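Local structure of F-BAR domain only protein 1 (Danio rerio, 5JP2) at residues B[205-210]-B[226-231]; B[179-184]-B[241-246]; B[14-19]-B[265-270]; B[51-56]-B[124-129]. The protein probably acts at an early step of clathrin-mediated endocytosis, with a mu homology domain that here holds a peptide of Eps15. All blocks are in the same frame, centred on the assembly; numbering follows the deposited sequence.

Contact 1: residues B[205-210]-B[226-231]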
loop_
_atom_site.group_PDB
_atom_site.type_symbol
_atom_site.label_atom_id
_atom_site.label_comp_id
_atom_site.label_asym_id
_atom_site.label_seq_id
_atom_site.Cartn_x
_atom_site.Cartn_y
_atom_site.Cartn_z
ATOM N N ARG B 205 20.914 -14.005 7.579
ATOM C CA ARG B 205 22.104 -13.346 8.117
ATOM C C ARG B 205 21.848 -11.856 8.351
ATOM O O ARG B 205 22.433 -10.980 7.716
ATOM C CB ARG B 205 23.317 -13.550 7.203
ATOM C CG ARG B 205 23.474 -14.958 6.684
ATOM C CD ARG B 205 24.874 -15.211 6.180
ATOM N NE ARG B 205 25.010 -16.544 5.600
ATOM C CZ ARG B 205 25.047 -17.673 6.304
ATOM N NH1 ARG B 205 24.946 -17.646 7.626
ATOM N NH2 ARG B 205 25.173 -18.837 5.681
ATOM N N ARG B 206 20.979 -11.588 9.320
ATOM C CA ARG B 206 20.588 -10.213 9.582
ATOM C C ARG B 206 20.062 -10.081 11.002
ATOM O O ARG B 206 19.576 -11.039 11.597
ATOM C CB ARG B 206 19.552 -9.724 8.572
ATOM C CG ARG B 206 18.298 -10.537 8.556
ATOM C CD ARG B 206 17.447 -10.222 7.339
ATOM N NE ARG B 206 16.181 -10.950 7.382
ATOM C CZ ARG B 206 15.249 -10.893 6.439
ATOM N NH1 ARG B 206 15.431 -10.144 5.363
ATOM N NH2 ARG B 206 14.135 -11.594 6.570
ATOM N N LEU B 207 20.209 -8.882 11.547
ATOM C CA LEU B 207 19.647 -8.551 12.847
ATOM C C LEU B 207 18.195 -8.111 12.707
ATOM O O LEU B 207 17.849 -7.351 11.800
ATOM C CB LEU B 207 20.440 -7.426 13.491
ATOM C CG LEU B 207 21.738 -7.796 14.162
ATOM C CD1 LEU B 207 22.367 -6.536 14.689
ATOM C CD2 LEU B 207 21.434 -8.747 15.277
ATOM N N LEU B 208 17.342 -8.602 13.600
ATOM C CA LEU B 208 15.913 -8.326 13.563
ATOM C C LEU B 208 15.445 -7.658 14.842
ATOM O O LEU B 208 15.568 -8.227 15.927
ATOM C CB LEU B 208 15.116 -9.609 13.361
ATOM C CG LEU B 208 13.598 -9.455 13.474
ATOM C CD1 LEU B 208 13.018 -8.539 12.412
ATOM C CD2 LEU B 208 12.921 -10.804 13.423
ATOM N N TRP B 209 14.909 -6.451 14.711
ATOM C CA TRP B 209 14.146 -5.806 15.768
ATOM C C TRP B 209 12.666 -5.877 15.421
ATOM O O TRP B 209 12.276 -5.555 14.297
ATOM C CB TRP B 209 14.550 -4.351 15.950
ATOM C CG TRP B 209 15.878 -4.143 16.582
ATOM C CD1 TRP B 209 16.156 -4.086 17.908
ATOM C CD2 TRP B 209 17.108 -3.917 15.903
ATOM N NE1 TRP B 209 17.487 -3.849 18.100
ATOM C CE2 TRP B 209 18.095 -3.741 16.882
ATOM C CE3 TRP B 209 17.472 -3.862 14.561
ATOM C CZ2 TRP B 209 19.421 -3.514 16.563
ATOM C CZ3 TRP B 209 18.779 -3.620 14.247
ATOM C CH2 TRP B 209 19.742 -3.451 15.242
ATOM N N LYS B 210 11.848 -6.259 16.386
ATOM C CA LYS B 210 10.402 -6.160 16.271
ATOM C C LYS B 210 9.954 -4.972 17.100
ATOM O O LYS B 210 10.216 -4.922 18.302
ATOM C CB LYS B 210 9.708 -7.428 16.763
ATOM C CG LYS B 210 9.956 -8.666 15.947
ATOM C CD LYS B 210 9.052 -9.782 16.424
ATOM C CE LYS B 210 9.222 -11.039 15.606
ATOM N NZ LYS B 210 8.337 -12.124 16.107
ATOM N N LEU B 226 17.300 2.997 18.034
ATOM C CA LEU B 226 17.871 1.686 18.314
ATOM C C LEU B 226 19.276 1.627 17.728
ATOM O O LEU B 226 19.615 2.384 16.820
ATOM C CB LEU B 226 17.001 0.561 17.747
ATOM C CG LEU B 226 16.691 0.549 16.248
ATOM C CD1 LEU B 226 17.784 -0.130 15.453
ATOM C CD2 LEU B 226 15.350 -0.096 15.948
ATOM N N CYS B 227 20.089 0.707 18.243
ATOM C CA CYS B 227 21.477 0.656 17.806
ATOM C C CYS B 227 22.077 -0.713 18.069
ATOM O O CYS B 227 21.581 -1.493 18.884
ATOM C CB CYS B 227 22.319 1.709 18.504
ATOM S SG CYS B 227 22.433 1.381 20.210
ATOM N N ALA B 228 23.176 -0.977 17.379
ATOM C CA ALA B 228 23.893 -2.229 17.526
ATOM C C ALA B 228 25.361 -1.991 17.231
ATOM O O ALA B 228 25.712 -1.067 16.500
ATOM C CB ALA B 228 23.338 -3.303 16.594
ATOM N N SER B 229 26.212 -2.840 17.805
ATOM C CA SER B 229 27.649 -2.781 17.600
ATOM C C SER B 229 28.205 -4.191 17.580
ATOM O O SER B 229 27.631 -5.103 18.172
ATOM C CB SER B 229 28.347 -1.989 18.693
ATOM O OG SER B 229 28.103 -2.607 19.938
ATOM N N TRP B 230 29.333 -4.361 16.901
ATOM C CA TRP B 230 29.977 -5.662 16.793
ATOM C C TRP B 230 31.441 -5.454 16.433
ATOM O O TRP B 230 31.896 -4.326 16.230
ATOM C CB TRP B 230 29.272 -6.521 15.747
ATOM C CG TRP B 230 29.283 -5.897 14.390
ATOM C CD1 TRP B 230 30.205 -6.084 13.411
ATOM C CD2 TRP B 230 28.327 -4.978 13.869
ATOM N NE1 TRP B 230 29.886 -5.336 12.312
ATOM C CE2 TRP B 230 28.730 -4.652 12.567
ATOM C CE3 TRP B 230 27.158 -4.408 14.374
ATOM C CZ2 TRP B 230 28.016 -3.781 11.768
ATOM C CZ3 TRP B 230 26.453 -3.549 13.583
ATOM C CH2 TRP B 230 26.882 -3.240 12.293
ATOM N N GLN B 231 32.180 -6.559 16.345
ATOM C CA GLN B 231 33.574 -6.544 15.931
ATOM C C GLN B 231 33.700 -7.426 14.705
ATOM O O GLN B 231 33.047 -8.466 14.619
ATOM C CB GLN B 231 34.525 -7.056 17.012
ATOM C CG GLN B 231 34.776 -6.082 18.139
ATOM C CD GLN B 231 35.520 -6.726 19.287
ATOM O OE1 GLN B 231 36.023 -7.841 19.161
ATOM N NE2 GLN B 231 35.534 -6.059 20.434
#
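Trp-209 and Leu-226 meet where two beta sheets of the mu homology domain are laid face to face. Strand 206-210 belongs to the large mixed sheet and strand 223-231 to a smaller antiparallel one. The axes of the two segments approach to 10.0 Å and run nearly antiparallel, at 154°. No hydrogen bond joins them; the contact is made mostly by side chains, with the carbonyl O of Cys-227 also near Trp-209 CZ2. The CH-pi contact dominates. CD1 of Leu-226 sits 3.6 Å from the centroid of the six-membered ring of Trp-209 and only 2° off the ring normal, which makes it almost equidistant from all six ring carbons. CD2 of Leu-226 lies 4.1 Å from CG of Trp-209. Polar satisfaction of the indole comes from elsewhere: NE1 gives its hydrogen to the carbonyl O of Pro-196, which satisfies this buried N-H and probably helps to set the rotation of the ring. Among the contacts between aliphatic and ring carbons, Ala-228 is the shared partner. Its small CB projects toward strand 206-210 and is met by Leu-207 CD1 at 3.9 Å. The same CB also reaches the rim of the indole, lying near the plane of the ring at 3.8 Å from Trp-209 CH2.

Contact 2: residues B[179-184]-B[241-246]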
loop_
_atom_site.group_PDB
_atom_site.type_symbol
_atom_site.label_atom_id
_atom_site.label_comp_id
_atom_site.label_asym_id
_atom_site.label_seq_id
_atom_site.Cartn_x
_atom_site.Cartn_y
_atom_site.Cartn_z
ATOM N N VAL B 179 5.698 -3.951 12.414
ATOM C CA VAL B 179 6.887 -3.140 12.219
ATOM C C VAL B 179 8.129 -3.947 12.570
ATOM O O VAL B 179 8.242 -4.484 13.670
ATOM C CB VAL B 179 6.818 -1.852 13.048
ATOM C CG1 VAL B 179 8.016 -0.971 12.733
ATOM C CG2 VAL B 179 5.531 -1.117 12.763
ATOM N N GLN B 180 9.057 -4.027 11.626
ATOM C CA GLN B 180 10.324 -4.717 11.786
ATOM C C GLN B 180 11.458 -3.846 11.263
ATOM O O GLN B 180 11.291 -3.097 10.309
ATOM C CB GLN B 180 10.344 -6.035 11.023
ATOM C CG GLN B 180 9.453 -7.109 11.549
ATOM C CD GLN B 180 9.643 -8.400 10.797
ATOM O OE1 GLN B 180 10.376 -8.447 9.819
ATOM N NE2 GLN B 180 8.994 -9.457 11.251
ATOM N N VAL B 181 12.629 -3.995 11.857
ATOM C CA VAL B 181 13.827 -3.316 11.395
ATOM C C VAL B 181 14.891 -4.371 11.192
ATOM O O VAL B 181 15.163 -5.162 12.096
ATOM C CB VAL B 181 14.314 -2.240 12.377
ATOM C CG1 VAL B 181 15.601 -1.578 11.854
ATOM C CG2 VAL B 181 13.243 -1.220 12.578
ATOM N N LEU B 182 15.494 -4.371 10.013
ATOM C CA LEU B 182 16.429 -5.402 9.596
ATOM C C LEU B 182 17.774 -4.769 9.291
ATOM O O LEU B 182 17.861 -3.848 8.475
ATOM C CB LEU B 182 15.901 -6.140 8.372
ATOM C CG LEU B 182 14.511 -6.742 8.556
ATOM C CD1 LEU B 182 13.859 -7.012 7.233
ATOM C CD2 LEU B 182 14.638 -8.005 9.330
ATOM N N LEU B 183 18.806 -5.246 9.960
ATOM C CA LEU B 183 20.183 -4.850 9.683
ATOM C C LEU B 183 20.956 -6.095 9.274
ATOM O O LEU B 183 21.164 -6.989 10.110
ATOM C CB LEU B 183 20.816 -4.191 10.904
ATOM C CG LEU B 183 22.307 -3.896 10.850
ATOM C CD1 LEU B 183 22.643 -2.911 9.750
ATOM C CD2 LEU B 183 22.735 -3.364 12.174
ATOM N N PRO B 184 21.392 -6.227 8.019
ATOM C CA PRO B 184 22.141 -7.430 7.652
ATOM C C PRO B 184 23.519 -7.411 8.286
ATOM O O PRO B 184 24.171 -6.372 8.358
ATOM C CB PRO B 184 22.206 -7.349 6.124
ATOM C CG PRO B 184 22.103 -5.942 5.833
ATOM C CD PRO B 184 21.250 -5.311 6.881
ATOM N N PRO B 241 26.686 -0.266 5.981
ATOM C CA PRO B 241 25.484 -1.100 5.996
ATOM C C PRO B 241 24.235 -0.247 5.879
ATOM O O PRO B 241 24.223 0.939 6.212
ATOM C CB PRO B 241 25.556 -1.795 7.354
ATOM C CG PRO B 241 26.275 -0.817 8.211
ATOM C CD PRO B 241 27.279 -0.136 7.321
ATOM N N SER B 242 23.177 -0.874 5.377
ATOM C CA SER B 242 21.877 -0.239 5.237
ATOM C C SER B 242 20.858 -0.986 6.074
ATOM O O SER B 242 20.907 -2.209 6.178
ATOM C CB SER B 242 21.418 -0.247 3.790
ATOM O OG SER B 242 22.134 0.686 3.013
ATOM N N LEU B 243 19.926 -0.256 6.659
ATOM C CA LEU B 243 18.851 -0.867 7.421
ATOM C C LEU B 243 17.567 -0.872 6.601
ATOM O O LEU B 243 17.269 0.090 5.893
ATOM C CB LEU B 243 18.618 -0.116 8.727
ATOM C CG LEU B 243 19.784 -0.076 9.712
ATOM C CD1 LEU B 243 20.437 1.279 9.663
ATOM C CD2 LEU B 243 19.315 -0.386 11.084
ATOM N N ALA B 244 16.818 -1.959 6.699
ATOM C CA ALA B 244 15.519 -2.089 6.061
ATOM C C ALA B 244 14.426 -2.098 7.118
ATOM O O ALA B 244 14.578 -2.718 8.175
ATOM C CB ALA B 244 15.445 -3.358 5.219
ATOM N N VAL B 245 13.339 -1.383 6.831
ATOM C CA VAL B 245 12.161 -1.323 7.683
ATOM C C VAL B 245 10.962 -1.888 6.939
ATOM O O VAL B 245 10.754 -1.608 5.756
ATOM C CB VAL B 245 11.871 0.113 8.150
ATOM C CG1 VAL B 245 10.724 0.123 9.130
ATOM C CG2 VAL B 245 13.099 0.699 8.786
ATOM N N GLN B 246 10.152 -2.651 7.658
ATOM C CA GLN B 246 8.944 -3.253 7.131
ATOM C C GLN B 246 7.769 -2.845 7.995
ATOM O O GLN B 246 7.877 -2.810 9.217
ATOM C CB GLN B 246 9.077 -4.768 7.087
ATOM C CG GLN B 246 10.272 -5.192 6.267
ATOM C CD GLN B 246 10.410 -6.673 6.185
ATOM O OE1 GLN B 246 10.217 -7.376 7.165
ATOM N NE2 GLN B 246 10.799 -7.160 5.025
#
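Segments 179-184 and 241-246 form an antiparallel ladder inside the large mixed sheet, with Val-181 facing Val-245 at a non-hydrogen-bonded pair. The hydrogen-bonded pairs stand on either side of it. Gln-180 and Gln-246 exchange N-H...O bonds of 2.9 Å each (N to O both ways). In the pair of Leu-182 and Ala-244, Leu-182 N gives to Ala-244 O at 2.6 Å, and Ala-244 N returns a bond to Leu-182 O at 2.8 Å. On the buried face Val-181 CG1 meets Leu-243 CD2 at 4.0 Å, and CD1 of Leu-183 reaches both CG of Leu-243 and CB of Pro-241; beyond them, Leu-243 and Val-245 pack against strand 145-154 of a second sheet. The other face is only partly covered. There CD1 of Leu-182 packs against the end of the Gln-246 side chain, 3.6 Å from Gln-246 CD. An alanine in place of Gln-246 would probably strip that Leu-182 methyl of its cover on this face. Strand 206-210 continues the sheet beyond 179-184, and 266-283 continues it beyond 242-250, so each edge is taken: an interior strand pair, one face buried and the other mixed, as in a sheet that packs on a second sheet.

Contact 3: residues B[14-19]-B[265-270]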
loop_
_atom_site.group_PDB
_atom_site.type_symbol
_atom_site.label_atom_id
_atom_site.label_comp_id
_atom_site.label_asym_id
_atom_site.label_seq_id
_atom_site.Cartn_x
_atom_site.Cartn_y
_atom_site.Cartn_z
ATOM N N GLN B 14 -34.793 -3.722 -10.026
ATOM C CA GLN B 14 -34.939 -2.316 -9.660
ATOM C C GLN B 14 -34.105 -1.883 -8.457
ATOM O O GLN B 14 -33.926 -0.678 -8.258
ATOM C CB GLN B 14 -36.415 -1.960 -9.435
ATOM C CG GLN B 14 -37.334 -2.206 -10.644
ATOM C CD GLN B 14 -37.644 -3.671 -10.904
ATOM O OE1 GLN B 14 -37.188 -4.553 -10.178
ATOM N NE2 GLN B 14 -38.428 -3.937 -11.945
ATOM N N GLU B 15 -33.568 -2.802 -7.663
ATOM C CA GLU B 15 -32.838 -2.377 -6.476
ATOM C C GLU B 15 -31.436 -1.900 -6.843
ATOM O O GLU B 15 -30.841 -2.353 -7.821
ATOM C CB GLU B 15 -32.756 -3.503 -5.441
ATOM C CG GLU B 15 -32.328 -4.845 -5.972
ATOM C CD GLU B 15 -32.035 -5.844 -4.863
ATOM O OE1 GLU B 15 -31.736 -5.413 -3.735
ATOM O OE2 GLU B 15 -32.100 -7.063 -5.113
ATOM N N SER B 16 -30.926 -0.949 -6.063
ATOM C CA SER B 16 -29.572 -0.440 -6.270
ATOM C C SER B 16 -28.550 -1.537 -6.016
ATOM O O SER B 16 -28.653 -2.281 -5.040
ATOM C CB SER B 16 -29.304 0.748 -5.352
ATOM O OG SER B 16 -28.193 1.491 -5.812
ATOM N N TRP B 17 -27.557 -1.627 -6.884
ATOM C CA TRP B 17 -26.674 -2.784 -6.832
ATOM C C TRP B 17 -25.351 -2.432 -6.170
ATOM O O TRP B 17 -24.798 -1.356 -6.439
ATOM C CB TRP B 17 -26.429 -3.313 -8.237
ATOM C CG TRP B 17 -27.690 -3.625 -8.977
ATOM C CD1 TRP B 17 -28.689 -4.461 -8.574
ATOM C CD2 TRP B 17 -28.085 -3.119 -10.258
ATOM N NE1 TRP B 17 -29.682 -4.501 -9.519
ATOM C CE2 TRP B 17 -29.333 -3.688 -10.564
ATOM C CE3 TRP B 17 -27.504 -2.242 -11.173
ATOM C CZ2 TRP B 17 -30.008 -3.410 -11.747
ATOM C CZ3 TRP B 17 -28.176 -1.968 -12.345
ATOM C CH2 TRP B 17 -29.413 -2.546 -12.622
ATOM N N PRO B 18 -24.819 -3.297 -5.309
ATOM C CA PRO B 18 -23.569 -2.976 -4.613
ATOM C C PRO B 18 -22.321 -3.398 -5.375
ATOM O O PRO B 18 -22.277 -4.459 -5.998
ATOM C CB PRO B 18 -23.697 -3.778 -3.317
ATOM C CG PRO B 18 -24.439 -5.016 -3.757
ATOM C CD PRO B 18 -25.407 -4.560 -4.820
ATOM N N VAL B 19 -21.278 -2.567 -5.278
ATOM C CA VAL B 19 -19.926 -2.950 -5.664
ATOM C C VAL B 19 -18.986 -2.539 -4.543
ATOM O O VAL B 19 -19.332 -1.740 -3.676
ATOM C CB VAL B 19 -19.467 -2.330 -7.008
ATOM C CG1 VAL B 19 -20.388 -2.742 -8.145
ATOM C CG2 VAL B 19 -19.354 -0.824 -6.923
ATOM N N ARG B 265 -27.370 4.753 -9.055
ATOM C CA ARG B 265 -27.879 3.461 -9.500
ATOM C C ARG B 265 -27.093 2.318 -8.893
ATOM O O ARG B 265 -27.611 1.206 -8.772
ATOM C CB ARG B 265 -27.833 3.369 -11.020
ATOM C CG ARG B 265 -28.653 2.235 -11.611
ATOM C CD ARG B 265 -30.154 2.478 -11.453
ATOM N NE ARG B 265 -30.963 1.296 -11.748
ATOM C CZ ARG B 265 -31.022 0.214 -10.981
ATOM N NH1 ARG B 265 -30.312 0.145 -9.866
ATOM N NH2 ARG B 265 -31.791 -0.806 -11.332
ATOM N N TYR B 266 -25.844 2.567 -8.533
ATOM C CA TYR B 266 -25.001 1.620 -7.834
ATOM C C TYR B 266 -24.580 2.259 -6.524
ATOM O O TYR B 266 -24.559 3.483 -6.391
ATOM C CB TYR B 266 -23.769 1.255 -8.668
ATOM C CG TYR B 266 -24.080 0.613 -10.000
ATOM C CD1 TYR B 266 -24.380 1.373 -11.113
ATOM C CD2 TYR B 266 -24.037 -0.753 -10.147
ATOM C CE1 TYR B 266 -24.660 0.785 -12.310
ATOM C CE2 TYR B 266 -24.306 -1.343 -11.348
ATOM C CZ TYR B 266 -24.617 -0.572 -12.418
ATOM O OH TYR B 266 -24.898 -1.170 -13.607
ATOM N N ARG B 267 -24.242 1.437 -5.550
ATOM C CA ARG B 267 -23.729 1.966 -4.302
ATOM C C ARG B 267 -22.495 1.188 -3.886
ATOM O O ARG B 267 -22.355 0.002 -4.180
ATOM C CB ARG B 267 -24.791 1.946 -3.190
ATOM C CG ARG B 267 -25.274 0.585 -2.836
ATOM C CD ARG B 267 -26.402 0.617 -1.823
ATOM N NE ARG B 267 -27.014 -0.696 -1.800
ATOM C CZ ARG B 267 -26.491 -1.745 -1.197
ATOM N NH1 ARG B 267 -25.362 -1.630 -0.519
ATOM N NH2 ARG B 267 -27.099 -2.905 -1.272
ATOM N N MET B 268 -21.610 1.868 -3.175
ATOM C CA MET B 268 -20.328 1.295 -2.806
ATOM C C MET B 268 -20.480 0.603 -1.469
ATOM O O MET B 268 -20.638 1.256 -0.434
ATOM C CB MET B 268 -19.236 2.357 -2.752
ATOM C CG MET B 268 -17.869 1.747 -2.554
ATOM S SD MET B 268 -17.044 1.255 -4.072
ATOM C CE MET B 268 -16.554 2.839 -4.624
ATOM N N SER B 269 -20.432 -0.727 -1.491
ATOM C CA SER B 269 -20.584 -1.498 -0.269
ATOM C C SER B 269 -19.456 -1.219 0.711
ATOM O O SER B 269 -19.679 -1.232 1.927
ATOM C CB SER B 269 -20.645 -2.988 -0.600
ATOM O OG SER B 269 -20.666 -3.764 0.577
ATOM N N LEU B 270 -18.257 -0.940 0.208
ATOM C CA LEU B 270 -17.068 -0.831 1.036
ATOM C C LEU B 270 -15.890 -0.396 0.175
ATOM O O LEU B 270 -15.822 -0.719 -1.009
ATOM C CB LEU B 270 -16.778 -2.186 1.684
ATOM C CG LEU B 270 -15.581 -2.466 2.568
ATOM C CD1 LEU B 270 -15.979 -3.514 3.574
ATOM C CD2 LEU B 270 -14.488 -3.000 1.720
HETATM O O HOH W 1 -29.660 -3.826 -2.543
#
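Arg-265 leaves its backbone with CG anti to N (chi1 -165°), and chi2 (69°) bends the chain at CD; the guanidinium at its end lies over Trp-17. In the Trp-17 conformer described, one of two deposited, the guanidinium lies flat over the six-membered ring, the planes 28° apart and Arg-265 CZ 3.8 Å from the Trp-17 centroid: a stacked cation-pi pair. From within the guanidinium plane Arg-265 NH1 also gives a hydrogen bond to Glu-15 O at 3.3 Å, approaching from above the carbonyl plane. A leucine in place of Arg-265 would probably leave that carbonyl without this donor and the indole face without its cation. The ring of Tyr-266 approaches Trp-17 obliquely, and its OH bonds to Pro-66 O. The backbones run as parallel strands: Arg-267 N binds Trp-17 O at 3.0 Å, Arg-267 O receives Val-19 N at 3.0 Å, and Ser-269 N binds Val-19 O. On the opposite sheet face the guanidinium of Arg-267 covers CB of Pro-18. A water near its plane accepts from Arg-267 NH2 at 3.0 Å and donates to Glu-15 OE1 at 2.9 Å and to Ser-16 O. Beyond the two segments, Arg-267 NH2 makes a salt bridge with an acidic side chain of the bound peptide. Arg-267 thus brings a positive charge to the peptide's acidic group, which probably favours acidic ligands here.

Contact 4: residues B[51-56]-B[124-129]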
loop_
_atom_site.group_PDB
_atom_site.type_symbol
_atom_site.label_atom_id
_atom_site.label_comp_id
_atom_site.label_asym_id
_atom_site.label_seq_id
_atom_site.Cartn_x
_atom_site.Cartn_y
_atom_site.Cartn_z
ATOM N N PHE B 51 -17.334 -7.380 -7.621
ATOM C CA PHE B 51 -18.725 -7.486 -8.015
ATOM C C PHE B 51 -19.366 -8.721 -7.399
ATOM O O PHE B 51 -18.779 -9.801 -7.424
ATOM C CB PHE B 51 -18.881 -7.568 -9.535
ATOM C CG PHE B 51 -18.507 -6.318 -10.252
ATOM C CD1 PHE B 51 -17.192 -6.021 -10.522
ATOM C CD2 PHE B 51 -19.475 -5.447 -10.671
ATOM C CE1 PHE B 51 -16.865 -4.880 -11.183
ATOM C CE2 PHE B 51 -19.146 -4.310 -11.324
ATOM C CZ PHE B 51 -17.836 -4.022 -11.581
ATOM N N PRO B 52 -20.589 -8.601 -6.900
ATOM C CA PRO B 52 -21.251 -9.769 -6.315
ATOM C C PRO B 52 -21.672 -10.731 -7.406
ATOM O O PRO B 52 -22.076 -10.321 -8.490
ATOM C CB PRO B 52 -22.458 -9.166 -5.594
ATOM C CG PRO B 52 -22.708 -7.886 -6.270
ATOM C CD PRO B 52 -21.381 -7.373 -6.743
ATOM N N ALA B 53 -21.538 -12.024 -7.124
ATOM C CA ALA B 53 -21.761 -13.020 -8.161
ATOM C C ALA B 53 -23.119 -12.842 -8.820
ATOM O O ALA B 53 -23.256 -12.993 -10.034
ATOM C CB ALA B 53 -21.605 -14.420 -7.588
ATOM N N GLY B 54 -24.130 -12.464 -8.047
ATOM C CA GLY B 54 -25.456 -12.378 -8.613
ATOM C C GLY B 54 -25.645 -11.265 -9.615
ATOM O O GLY B 54 -26.677 -11.231 -10.286
ATOM N N ILE B 55 -24.678 -10.361 -9.746
ATOM C CA ILE B 55 -24.871 -9.240 -10.654
ATOM C C ILE B 55 -24.637 -9.663 -12.094
ATOM O O ILE B 55 -25.011 -8.937 -13.019
ATOM C CB ILE B 55 -23.967 -8.061 -10.261
ATOM C CG1 ILE B 55 -24.473 -6.765 -10.873
ATOM C CG2 ILE B 55 -22.564 -8.287 -10.729
ATOM C CD1 ILE B 55 -23.799 -5.573 -10.325
ATOM N N THR B 56 -24.033 -10.827 -12.310
ATOM C CA THR B 56 -23.893 -11.351 -13.660
ATOM C C THR B 56 -25.258 -11.594 -14.275
ATOM O O THR B 56 -25.590 -11.047 -15.331
ATOM C CB THR B 56 -23.095 -12.648 -13.634
ATOM O OG1 THR B 56 -23.882 -13.665 -13.004
ATOM C CG2 THR B 56 -21.826 -12.458 -12.851
ATOM N N SER B 124 -18.213 -16.287 -4.745
ATOM C CA SER B 124 -19.355 -15.431 -4.476
ATOM C C SER B 124 -19.125 -14.000 -4.928
ATOM O O SER B 124 -20.069 -13.204 -4.904
ATOM C CB SER B 124 -19.722 -15.469 -2.984
ATOM O OG SER B 124 -18.639 -15.133 -2.149
ATOM N N TYR B 125 -17.912 -13.676 -5.384
ATOM C CA TYR B 125 -17.600 -12.363 -5.931
ATOM C C TYR B 125 -16.467 -12.483 -6.938
ATOM O O TYR B 125 -15.735 -13.470 -6.964
ATOM C CB TYR B 125 -17.229 -11.369 -4.836
ATOM C CG TYR B 125 -16.006 -11.748 -4.063
ATOM C CD1 TYR B 125 -16.093 -12.612 -2.991
ATOM C CD2 TYR B 125 -14.765 -11.243 -4.394
ATOM C CE1 TYR B 125 -14.992 -12.965 -2.276
ATOM C CE2 TYR B 125 -13.652 -11.593 -3.680
ATOM C CZ TYR B 125 -13.772 -12.452 -2.619
ATOM O OH TYR B 125 -12.669 -12.812 -1.896
ATOM N N TYR B 126 -16.343 -11.463 -7.783
ATOM C CA TYR B 126 -15.368 -11.448 -8.861
ATOM C C TYR B 126 -14.659 -10.107 -8.874
ATOM O O TYR B 126 -15.310 -9.063 -8.875
ATOM C CB TYR B 126 -16.036 -11.707 -10.207
ATOM C CG TYR B 126 -16.802 -12.996 -10.228
ATOM C CD1 TYR B 126 -16.160 -14.201 -10.031
ATOM C CD2 TYR B 126 -18.174 -13.006 -10.434
ATOM C CE1 TYR B 126 -16.860 -15.388 -10.035
ATOM C CE2 TYR B 126 -18.884 -14.189 -10.439
ATOM C CZ TYR B 126 -18.222 -15.379 -10.239
ATOM O OH TYR B 126 -18.918 -16.567 -10.243
ATOM N N ASN B 127 -13.335 -10.135 -8.883
ATOM C CA ASN B 127 -12.535 -8.926 -8.819
ATOM C C ASN B 127 -12.111 -8.483 -10.211
ATOM O O ASN B 127 -11.832 -9.309 -11.078
ATOM C CB ASN B 127 -11.310 -9.142 -7.946
ATOM C CG ASN B 127 -11.661 -9.301 -6.499
ATOM O OD1 ASN B 127 -12.617 -8.713 -6.022
ATOM N ND2 ASN B 127 -10.880 -10.084 -5.785
ATOM N N VAL B 128 -12.069 -7.172 -10.412
ATOM C CA VAL B 128 -11.682 -6.554 -11.673
ATOM C C VAL B 128 -10.660 -5.456 -11.409
ATOM O O VAL B 128 -10.876 -4.594 -10.557
ATOM C CB VAL B 128 -12.906 -5.976 -12.393
ATOM C CG1 VAL B 128 -12.488 -5.296 -13.639
ATOM C CG2 VAL B 128 -13.885 -7.081 -12.687
ATOM N N ALA B 129 -9.599 -5.435 -12.207
ATOM C CA ALA B 129 -8.497 -4.497 -12.030
ATOM C C ALA B 129 -8.774 -3.245 -12.843
ATOM O O ALA B 129 -8.858 -3.301 -14.066
ATOM C CB ALA B 129 -7.178 -5.143 -12.442
#
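Phe-51 and Tyr-126 form a hydrogen-bonded antiparallel pair at the end of strand 39-52, with Phe-51 N to Tyr-126 O at 2.9 Å and Tyr-126 N to Phe-51 O at 3.0 Å. Their side chains share the buried face of the sheet, which is the tightly packed part. Phe-51 CE1 meets Val-128 CG2 at 4.0 Å, while the carbonyl O of Tyr-126 lies in the plane of the Phe-51 ring, at its edge. CE2 of Tyr-126 rests against CA and CB of Ala-53, each 3.9 Å away. Helix 106-119 closes this side, with Leu-109 against Phe-51 and Ala-117 against Tyr-126. Past Pro-52 the chain leaves the sheet in a type I turn that leads into helix 55-61. One further bond reaches across, Ala-53 N to Ser-124 O at 2.9 Å, the donor well above the carbonyl plane. Within the turn Ala-53 O accepts from Thr-56 N and, at 3.1 Å, from Thr-56 OG1. The other side is looser and carries polar groups. CG of Tyr-125 lies between the backbone N and the carbonyl carbon (chi1 62°), Tyr-125 CB stays 3.4 Å from Phe-51 O, and the ring extends away from segment 51-56, beside Ser-50. Asn-127 OD1 lies in the plane of that ring at its edge and bonds to Ser-50 OG. Ser-124 OG, Tyr-125 OH and Asn-127 ND2 each hydrogen-bond to an acidic side chain of the bound peptide. Strand 125-137 and the residue just before it thus combine an apolar core face with a row of neutral hydrogen-bonding groups suited to receiving carboxylates.

All four contacts reach the one large mixed sheet that runs the length of the elongated domain. Contacts 3 and 4, with centres about 12 Å apart, lie at one end, where strands 17-31 and 39-52 are neighbours and where the Eps15 peptide binds to both. Contacts 1 and 2, centres about 9 Å apart, lie beyond the chain's centre, joined through strands 206-210 and 179-184. Between the two ends, centres of contacts 1 and 3 are about 51 Å apart. Along the chain contact 3 encloses the rest: contact 4 closes first, then contact 2 opens with contact 1 nested inside. Strand 266-283, beside both 17-31 and 242-250, connects the peptide-binding end to the far one.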